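Antigen MTB48, Mycobacterial protein (Mycobacterium smegmatis, PDB 4WJ1) is a substrate of the ESX-1 type VII secretion system and is probably involved in DNA conjugation, at least in the recipient strain. Local coordinates at residues A214-T219 and Q274-R279; S47-S52 and L154-F159; D161-Y166 and A208-L213. One frame throughout, in Å; residues are numbered along the deposited sequence.

Contact 1 (A214-T219 and Q274-R279); sequences AQEATT and QIQEIR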
loop_
_atom_site.group_PDB
_atom_site.type_symbol
_atom_site.label_atom_id
_atom_site.label_comp_id
_atom_site.label_asym_id
_atom_site.label_seq_id
_atom_site.Cartn_x
_atom_site.Cartn_y
_atom_site.Cartn_z
ATOM N N ALA A 214 6.827 6.874 0.991
ATOM C CA ALA A 214 7.017 8.304 1.067
ATOM C C ALA A 214 8.464 8.652 1.421
ATOM O O ALA A 214 9.030 9.581 0.862
ATOM C CB ALA A 214 6.043 8.918 2.072
ATOM N N GLN A 215 9.076 7.905 2.330
ATOM C CA GLN A 215 10.464 8.183 2.687
ATOM C C GLN A 215 11.365 7.944 1.483
ATOM O O GLN A 215 12.273 8.732 1.213
ATOM C CB GLN A 215 10.922 7.333 3.877
ATOM C CG GLN A 215 10.320 7.763 5.222
ATOM C CD GLN A 215 10.707 6.831 6.392
ATOM O OE1 GLN A 215 10.759 5.598 6.247
ATOM N NE2 GLN A 215 10.967 7.428 7.557
ATOM N N GLU A 216 11.103 6.866 0.751
ATOM C CA GLU A 216 11.871 6.570 -0.447
ATOM C C GLU A 216 11.708 7.698 -1.469
ATOM O O GLU A 216 12.684 8.152 -2.061
ATOM C CB GLU A 216 11.449 5.226 -1.041
ATOM C CG GLU A 216 11.715 4.008 -0.128
ATOM C CD GLU A 216 13.137 3.994 0.435
ATOM O OE1 GLU A 216 14.029 3.419 -0.218
ATOM O OE2 GLU A 216 13.368 4.556 1.528
ATOM N N ALA A 217 10.477 8.168 -1.652
ATOM C CA ALA A 217 10.211 9.266 -2.575
ATOM C C ALA A 217 10.894 10.549 -2.094
ATOM O O ALA A 217 11.460 11.297 -2.892
ATOM C CB ALA A 217 8.701 9.486 -2.739
ATOM N N THR A 218 10.839 10.793 -0.787
ATOM C CA THR A 218 11.523 11.930 -0.191
ATOM C C THR A 218 13.013 11.870 -0.488
ATOM O O THR A 218 13.640 12.862 -0.851
ATOM C CB THR A 218 11.314 11.972 1.325
ATOM O OG1 THR A 218 9.952 12.321 1.609
ATOM C CG2 THR A 218 12.249 12.990 1.970
ATOM N N THR A 219 13.579 10.689 -0.334
ATOM C CA THR A 219 14.989 10.487 -0.614
ATOM C C THR A 219 15.305 10.873 -2.056
ATOM O O THR A 219 16.303 11.532 -2.328
ATOM C CB THR A 219 15.371 9.036 -0.325
ATOM O OG1 THR A 219 15.381 8.862 1.094
ATOM C CG2 THR A 219 16.748 8.704 -0.874
ATOM N N GLN A 274 19.470 6.443 -4.407
ATOM C CA GLN A 274 19.266 5.002 -4.263
ATOM C C GLN A 274 18.153 4.726 -3.269
ATOM O O GLN A 274 18.162 5.251 -2.159
ATOM C CB GLN A 274 20.539 4.300 -3.799
ATOM C CG GLN A 274 21.533 3.999 -4.897
ATOM C CD GLN A 274 22.803 3.387 -4.350
ATOM O OE1 GLN A 274 23.834 4.056 -4.260
ATOM N NE2 GLN A 274 22.738 2.106 -3.973
ATOM N N ILE A 275 17.196 3.901 -3.673
ATOM C CA ILE A 275 16.062 3.568 -2.822
ATOM C C ILE A 275 15.902 2.063 -2.710
ATOM O O ILE A 275 16.439 1.310 -3.526
ATOM C CB ILE A 275 14.774 4.156 -3.371
ATOM C CG1 ILE A 275 14.528 3.598 -4.772
ATOM C CG2 ILE A 275 14.857 5.660 -3.404
ATOM C CD1 ILE A 275 13.229 4.032 -5.358
ATOM N N GLN A 276 15.161 1.616 -1.705
ATOM C CA GLN A 276 14.960 0.185 -1.537
ATOM C C GLN A 276 13.535 -0.221 -1.895
ATOM O O GLN A 276 12.589 0.561 -1.744
ATOM C CB GLN A 276 15.303 -0.256 -0.115
ATOM C CG GLN A 276 15.179 0.818 0.954
ATOM C CD GLN A 276 15.718 0.350 2.306
ATOM O OE1 GLN A 276 16.917 0.088 2.452
ATOM N NE2 GLN A 276 14.828 0.234 3.297
ATOM N N GLU A 277 13.409 -1.444 -2.399
ATOM C CA GLU A 277 12.134 -2.024 -2.793
ATOM C C GLU A 277 11.191 -2.119 -1.600
ATOM O O GLU A 277 11.603 -2.459 -0.496
ATOM C CB GLU A 277 12.352 -3.411 -3.411
ATOM C CG GLU A 277 11.097 -4.038 -4.004
ATOM C CD GLU A 277 11.330 -5.437 -4.554
ATOM O OE1 GLU A 277 12.500 -5.892 -4.591
ATOM O OE2 GLU A 277 10.333 -6.085 -4.944
ATOM N N ILE A 278 9.929 -1.783 -1.830
ATOM C CA ILE A 278 8.888 -1.948 -0.833
ATOM C C ILE A 278 8.247 -3.289 -1.106
ATOM O O ILE A 278 7.644 -3.484 -2.165
ATOM C CB ILE A 278 7.820 -0.833 -0.904
ATOM C CG1 ILE A 278 8.472 0.552 -0.899
ATOM C CG2 ILE A 278 6.839 -0.956 0.241
ATOM C CD1 ILE A 278 9.188 0.869 0.392
ATOM N N ARG A 279 8.399 -4.229 -0.181
ATOM C CA ARG A 279 7.794 -5.539 -0.375
ATOM C C ARG A 279 6.749 -5.839 0.686
ATOM O O ARG A 279 7.058 -6.436 1.704
ATOM C CB ARG A 279 8.867 -6.620 -0.385
ATOM C CG ARG A 279 9.019 -7.274 -1.742
ATOM C CD ARG A 279 10.452 -7.698 -1.987
ATOM N NE ARG A 279 10.518 -8.865 -2.859
ATOM C CZ ARG A 279 11.643 -9.502 -3.159
ATOM N NH1 ARG A 279 12.796 -9.074 -2.662
ATOM N NH2 ARG A 279 11.614 -10.557 -3.964
#
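Glu-216 carries this contact between helix 187-230 and the extended loop that follows helix 248-272. Both segments belong to the PPE part, and here the chain has left its last helix to run along the outside of the helical bundle. Glu-216 CB packs against Ile-275, 4.2 Å from both its CB and CG2. The first torsion sets CG beside the backbone N and anti to the carbonyl carbon. Glu-216 CG meets Gln-276 O at 3.9 Å and also the CD1 tip of Ile-278 at 4.1 Å. The chain then bends at chi2 (-49°) and brings the carboxylate up to the loop backbone. Glu-216 CD comes near Gln-276 N and CG, and Glu-216 OE2 only loosely approaches Gln-276 CG (4.2 Å). OE1 accepts the backbone N-H of Gln-276, with a Gln-276 N to Glu-216 OE1 distance of 2.6 Å. The bond is almost straight, 172° at the hydrogen, and meets the oxygen nearly along its C-O axis. The Gln-276 side chain crosses the Glu-216 chain at about a right angle. Thr-219 CG2 lies 3.9 Å from Gln-274 O. Ile-275 also packs on Val-45, Lys-48 and Leu-49 of helix 40-96. Because the donor is a main-chain N-H, the bond probably holds the path of the loop at Gln-276 and helps to stabilise the negative charge of Glu-216.

Contact 2 (S47-S52 and L154-F159); sequences SKLMAS and LSMKYF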
loop_
_atom_site.group_PDB
_atom_site.type_symbol
_atom_site.label_atom_id
_atom_site.label_comp_id
_atom_site.label_asym_id
_atom_site.label_seq_id
_atom_site.Cartn_x
_atom_site.Cartn_y
_atom_site.Cartn_z
ATOM N N SER A 47 11.013 4.510 -11.918
ATOM C CA SER A 47 10.303 3.307 -12.277
ATOM C C SER A 47 10.249 2.369 -11.069
ATOM O O SER A 47 9.314 1.572 -10.936
ATOM C CB SER A 47 10.958 2.626 -13.475
ATOM O OG SER A 47 12.257 2.187 -13.138
ATOM N N LYS A 48 11.235 2.483 -10.181
ATOM C CA LYS A 48 11.235 1.703 -8.939
ATOM C C LYS A 48 10.108 2.158 -8.030
ATOM O O LYS A 48 9.316 1.343 -7.561
ATOM C CB LYS A 48 12.580 1.819 -8.212
ATOM C CG LYS A 48 13.707 1.121 -8.955
ATOM C CD LYS A 48 15.001 1.061 -8.168
ATOM C CE LYS A 48 16.069 0.327 -8.973
ATOM N NZ LYS A 48 17.339 0.159 -8.221
ATOM N N LEU A 49 10.022 3.463 -7.790
ATOM C CA LEU A 49 8.972 3.987 -6.936
ATOM C C LEU A 49 7.595 3.670 -7.492
ATOM O O LEU A 49 6.683 3.362 -6.736
ATOM C CB LEU A 49 9.116 5.489 -6.751
ATOM C CG LEU A 49 10.315 5.901 -5.909
ATOM C CD1 LEU A 49 10.543 7.416 -6.011
ATOM C CD2 LEU A 49 10.118 5.482 -4.469
HETATM N N MSE A 50 7.438 3.748 -8.809
HETATM C CA MSE A 50 6.150 3.444 -9.412
HETATM C C MSE A 50 5.822 1.960 -9.206
HETATM O O MSE A 50 4.669 1.588 -8.989
HETATM C CB MSE A 50 6.145 3.788 -10.903
HETATM C CG MSE A 50 6.256 5.271 -11.228
HETATM SE SE MSE A 50 5.034 6.438 -10.220
HETATM C CE MSE A 50 6.322 6.979 -8.853
ATOM N N ALA A 51 6.843 1.119 -9.273
ATOM C CA ALA A 51 6.637 -0.317 -9.156
ATOM C C ALA A 51 6.196 -0.659 -7.734
ATOM O O ALA A 51 5.285 -1.448 -7.532
ATOM C CB ALA A 51 7.897 -1.077 -9.529
ATOM N N SER A 52 6.835 -0.033 -6.755
ATOM C CA SER A 52 6.429 -0.183 -5.373
ATOM C C SER A 52 4.996 0.294 -5.164
ATOM O O SER A 52 4.210 -0.389 -4.521
ATOM C CB SER A 52 7.383 0.575 -4.455
ATOM O OG SER A 52 8.653 -0.073 -4.413
ATOM N N LEU A 154 7.767 18.533 -8.875
ATOM C CA LEU A 154 6.495 18.764 -8.200
ATOM C C LEU A 154 5.568 17.563 -8.228
ATOM O O LEU A 154 4.842 17.330 -7.262
ATOM C CB LEU A 154 5.778 19.964 -8.820
ATOM C CG LEU A 154 6.539 21.278 -8.681
ATOM C CD1 LEU A 154 5.803 22.397 -9.405
ATOM C CD2 LEU A 154 6.712 21.594 -7.206
ATOM N N SER A 155 5.562 16.830 -9.343
ATOM C CA SER A 155 4.722 15.638 -9.455
ATOM C C SER A 155 5.150 14.604 -8.415
ATOM O O SER A 155 4.339 14.144 -7.609
ATOM C CB SER A 155 4.791 15.036 -10.859
ATOM O OG SER A 155 3.940 13.901 -10.959
HETATM N N MSE A 156 6.441 14.283 -8.423
HETATM C CA MSE A 156 7.014 13.357 -7.467
HETATM C C MSE A 156 6.794 13.820 -6.038
HETATM O O MSE A 156 6.475 13.014 -5.165
HETATM C CB MSE A 156 8.503 13.156 -7.750
HETATM C CG MSE A 156 8.743 12.240 -8.945
HETATM SE SE MSE A 156 7.837 10.504 -8.767
HETATM C CE MSE A 156 8.345 10.063 -6.962
ATOM N N LYS A 157 6.917 15.118 -5.797
ATOM C CA LYS A 157 6.707 15.630 -4.447
ATOM C C LYS A 157 5.249 15.480 -4.030
ATOM O O LYS A 157 4.961 15.203 -2.877
ATOM C CB LYS A 157 7.155 17.086 -4.339
ATOM C CG LYS A 157 8.673 17.224 -4.226
ATOM C CD LYS A 157 9.156 18.638 -4.504
ATOM C CE LYS A 157 10.661 18.742 -4.283
ATOM N NZ LYS A 157 11.247 19.951 -4.948
ATOM N N TYR A 158 4.324 15.631 -4.967
ATOM C CA TYR A 158 2.926 15.471 -4.616
ATOM C C TYR A 158 2.613 13.984 -4.330
ATOM O O TYR A 158 1.865 13.649 -3.414
ATOM C CB TYR A 158 2.038 15.998 -5.723
ATOM C CG TYR A 158 0.609 16.082 -5.299
ATOM C CD1 TYR A 158 0.277 16.605 -4.061
ATOM C CD2 TYR A 158 -0.418 15.641 -6.133
ATOM C CE1 TYR A 158 -1.041 16.684 -3.654
ATOM C CE2 TYR A 158 -1.736 15.712 -5.733
ATOM C CZ TYR A 158 -2.042 16.243 -4.493
ATOM O OH TYR A 158 -3.355 16.326 -4.093
ATOM N N PHE A 159 3.192 13.123 -5.159
ATOM C CA PHE A 159 3.140 11.687 -5.015
ATOM C C PHE A 159 3.627 11.324 -3.625
ATOM O O PHE A 159 2.973 10.572 -2.904
ATOM C CB PHE A 159 3.991 11.047 -6.127
ATOM C CG PHE A 159 4.312 9.565 -5.935
ATOM C CD1 PHE A 159 5.430 9.167 -5.217
ATOM C CD2 PHE A 159 3.544 8.587 -6.558
ATOM C CE1 PHE A 159 5.751 7.826 -5.088
ATOM C CE2 PHE A 159 3.854 7.244 -6.429
ATOM C CZ PHE A 159 4.957 6.860 -5.687
#
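The Phe-159 ring has the methyl of selenomethionine Met-50 over one face. Met-50 CE stands 3.4 Å above the ring plane, offset from the centre toward the rim. Met-50 CE is 3.7 Å from the Phe-159 ring centroid, a CH-pi contact, and 3.4 Å from Phe-159 CZ. Met-50 SE sits obliquely to the same ring, 4.8 Å from the Phe-159 centroid, which adds a Met-aromatic contact. Leu-49 O also approaches Phe-159 CZ obliquely, at 4.0 Å. The Trp-163 ring meets the Phe-159 ring too, the planes about 60° apart. Phe-159 has CG anti to the backbone N (chi1 166°), which extends the ring toward helix 40-96. The Met-50 chain is bent at chi2 and chi3, so its tip turns in toward the other segment although its CB leaves the helix alongside the interface. The Met-50 and Phe-159 side chains slide past each other in opposite directions.

The segments run roughly parallel, 30° apart, with axes 12.6 Å from each other. Long side chains therefore span the gap. This is helix packing within an elongated bundle, where the PE part (47-52) meets the PPE part (154-159) in a single chain. Helix 187-230 helps to fill the space between them: Leu-49 packs on its Leu-213 and Phe-220, and Met-156 on its Val-221. Met-156, also selenomethionine, bends at chi2 and chi3 as well. Met-156 CE reaches Leu-49 CD1 at 3.6 Å, the two side chains crossing obliquely. Met-156 SE lies 3.8 Å from Met-50 CE.

Contact 3 (D161-Y166 and A208-L213); sequences DQWRDY and AECGRL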
loop_
_atom_site.group_PDB
_atom_site.type_symbol
_atom_site.label_atom_id
_atom_site.label_comp_id
_atom_site.label_asym_id
_atom_site.label_seq_id
_atom_site.Cartn_x
_atom_site.Cartn_y
_atom_site.Cartn_z
ATOM N N ASP A 161 3.785 13.289 -0.964
ATOM C CA ASP A 161 2.810 13.768 0.006
ATOM C C ASP A 161 1.595 12.844 0.077
ATOM O O ASP A 161 1.070 12.575 1.161
ATOM C CB ASP A 161 2.352 15.186 -0.345
ATOM C CG ASP A 161 3.457 16.223 -0.202
ATOM O OD1 ASP A 161 4.509 15.925 0.391
ATOM O OD2 ASP A 161 3.259 17.357 -0.678
ATOM N N GLN A 162 1.138 12.360 -1.075
ATOM C CA GLN A 162 -0.071 11.555 -1.100
ATOM C C GLN A 162 0.110 10.218 -0.384
ATOM O O GLN A 162 -0.783 9.742 0.303
ATOM C CB GLN A 162 -0.512 11.300 -2.533
ATOM C CG GLN A 162 -1.068 12.493 -3.255
ATOM C CD GLN A 162 -1.637 12.098 -4.581
ATOM O OE1 GLN A 162 -2.833 11.907 -4.699
ATOM N NE2 GLN A 162 -0.776 11.946 -5.591
ATOM N N TRP A 163 1.274 9.613 -0.571
ATOM C CA TRP A 163 1.554 8.340 0.034
ATOM C C TRP A 163 1.748 8.531 1.520
ATOM O O TRP A 163 1.181 7.784 2.326
ATOM C CB TRP A 163 2.763 7.682 -0.616
ATOM C CG TRP A 163 2.338 6.940 -1.828
ATOM C CD1 TRP A 163 2.470 7.332 -3.135
ATOM C CD2 TRP A 163 1.658 5.677 -1.860
ATOM N NE1 TRP A 163 1.934 6.379 -3.977
ATOM C CE2 TRP A 163 1.427 5.356 -3.214
ATOM C CE3 TRP A 163 1.233 4.781 -0.873
ATOM C CZ2 TRP A 163 0.788 4.189 -3.601
ATOM C CZ3 TRP A 163 0.604 3.623 -1.260
ATOM C CH2 TRP A 163 0.386 3.333 -2.610
ATOM N N ARG A 164 2.514 9.547 1.888
ATOM C CA ARG A 164 2.735 9.835 3.295
ATOM C C ARG A 164 1.410 9.978 4.029
ATOM O O ARG A 164 1.236 9.464 5.132
ATOM C CB ARG A 164 3.555 11.103 3.463
ATOM C CG ARG A 164 3.795 11.506 4.904
ATOM C CD ARG A 164 4.261 12.951 4.971
ATOM N NE ARG A 164 3.191 13.845 4.545
ATOM C CZ ARG A 164 3.374 14.987 3.890
ATOM N NH1 ARG A 164 4.604 15.389 3.584
ATOM N NH2 ARG A 164 2.322 15.723 3.537
ATOM N N ASP A 165 0.461 10.650 3.396
ATOM C CA ASP A 165 -0.780 10.965 4.077
ATOM C C ASP A 165 -1.770 9.845 4.044
ATOM O O ASP A 165 -2.777 9.883 4.751
ATOM C CB ASP A 165 -1.400 12.195 3.471
ATOM C CG ASP A 165 -0.597 13.427 3.758
ATOM O OD1 ASP A 165 0.144 13.480 4.762
ATOM O OD2 ASP A 165 -0.719 14.353 2.978
ATOM N N TYR A 166 -1.483 8.844 3.226
ATOM C CA TYR A 166 -2.356 7.688 3.126
ATOM C C TYR A 166 -2.101 6.736 4.290
ATOM O O TYR A 166 -2.934 5.896 4.607
ATOM C CB TYR A 166 -2.140 6.972 1.806
ATOM C CG TYR A 166 -3.304 6.108 1.393
ATOM C CD1 TYR A 166 -4.588 6.639 1.322
ATOM C CD2 TYR A 166 -3.123 4.770 1.055
ATOM C CE1 TYR A 166 -5.656 5.861 0.936
ATOM C CE2 TYR A 166 -4.186 3.991 0.656
ATOM C CZ TYR A 166 -5.448 4.544 0.598
ATOM O OH TYR A 166 -6.514 3.786 0.197
ATOM N N ALA A 208 2.194 1.726 7.475
ATOM C CA ALA A 208 3.615 1.954 7.693
ATOM C C ALA A 208 4.398 1.837 6.398
ATOM O O ALA A 208 5.415 2.521 6.234
ATOM C CB ALA A 208 4.161 0.973 8.717
ATOM N N GLU A 209 3.941 0.953 5.504
ATOM C CA GLU A 209 4.571 0.801 4.192
ATOM C C GLU A 209 4.332 2.055 3.359
ATOM O O GLU A 209 5.190 2.464 2.594
ATOM C CB GLU A 209 4.045 -0.422 3.442
ATOM C CG GLU A 209 4.289 -1.775 4.128
ATOM C CD GLU A 209 5.740 -2.229 4.103
ATOM O OE1 GLU A 209 6.623 -1.441 3.719
ATOM O OE2 GLU A 209 6.010 -3.388 4.494
ATOM N N CYS A 210 3.158 2.649 3.514
ATOM C CA CYS A 210 2.876 3.937 2.915
ATOM C C CYS A 210 3.924 4.940 3.377
ATOM O O CYS A 210 4.453 5.696 2.573
ATOM C CB CYS A 210 1.467 4.406 3.280
ATOM S SG CYS A 210 0.174 3.499 2.427
ATOM N N GLY A 211 4.248 4.904 4.668
ATOM C CA GLY A 211 5.269 5.765 5.229
ATOM C C GLY A 211 6.618 5.496 4.574
ATOM O O GLY A 211 7.349 6.420 4.221
ATOM N N ARG A 212 6.936 4.222 4.387
ATOM C CA ARG A 212 8.214 3.847 3.807
ATOM C C ARG A 212 8.323 4.284 2.344
ATOM O O ARG A 212 9.397 4.683 1.899
ATOM C CB ARG A 212 8.443 2.329 3.935
ATOM C CG ARG A 212 8.589 1.854 5.391
ATOM C CD ARG A 212 8.941 0.360 5.520
ATOM N NE ARG A 212 10.162 0.049 4.783
ATOM C CZ ARG A 212 10.291 -0.947 3.908
ATOM N NH1 ARG A 212 9.269 -1.768 3.662
ATOM N NH2 ARG A 212 11.454 -1.129 3.283
ATOM N N LEU A 213 7.228 4.212 1.594
ATOM C CA LEU A 213 7.288 4.619 0.194
ATOM C C LEU A 213 7.519 6.137 0.130
ATOM O O LEU A 213 8.341 6.620 -0.644
ATOM C CB LEU A 213 6.015 4.213 -0.552
ATOM C CG LEU A 213 5.910 4.705 -1.997
ATOM C CD1 LEU A 213 7.156 4.336 -2.771
ATOM C CD2 LEU A 213 4.653 4.156 -2.679
#
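Trp-163 has CG beside the backbone N and anti to the carbonyl carbon, and its indole swings toward helix 187-230. Leu-213 has CG anti to the backbone N (chi1 174°), and chi2 (52°) sends its CD2 over the indole. Leu-213 CD2 sits 3.5 Å from the centroid of the Trp-163 five-membered ring, close to the normal, in a CH-pi contact. Its nearest ring atoms are Trp-163 CD2 and CE2. Cys-210 SG lies in the indole plane at the edge, 3.7 Å from Trp-163 CE3. Cys-210 SG also meets the edge of the Tyr-166 ring, 3.8 Å from Tyr-166 CD2. Cys-210 CB rests 3.5 Å from Trp-163 O. The backbones come close too, with Gly-211 beside Arg-164. On the outer side, Arg-164 joins Asp-161 and Asp-165 in a salt-bridge network. Tyr-166 OH is hydrogen-bonded to Pro-27 O.

Helices 154-178 and 187-230 follow each other in the chain and pack as an antiparallel helical hairpin in the PPE part, their segments at 157° with axes 7.4 Å apart. Helix 40-96 closes in through Ala-53, Leu-56 and Phe-60 on Trp-163.

Contacts 2 and 3 are buried, while contact 1 lies at the surface. Contacts 1 and 3 share helix 187-230 and stay within the PPE part. Contacts 2 and 3 share helix 154-178, and contact 2 ties the PPE part to the PE helix 40-96. The chemistry follows the depth. Contact 1 relies on a carboxylate bound to loop backbone, whereas the other two pair aromatic rings with methyl groups and with selenium or sulfur. Their helix geometry also differs: contact 2 is wide and near parallel, contact 3 close and antiparallel. Leu-49 touches Ile-275 and Glu-216 of contact 1 and Leu-213 of contact 3, so the three sites form one continuous packed region.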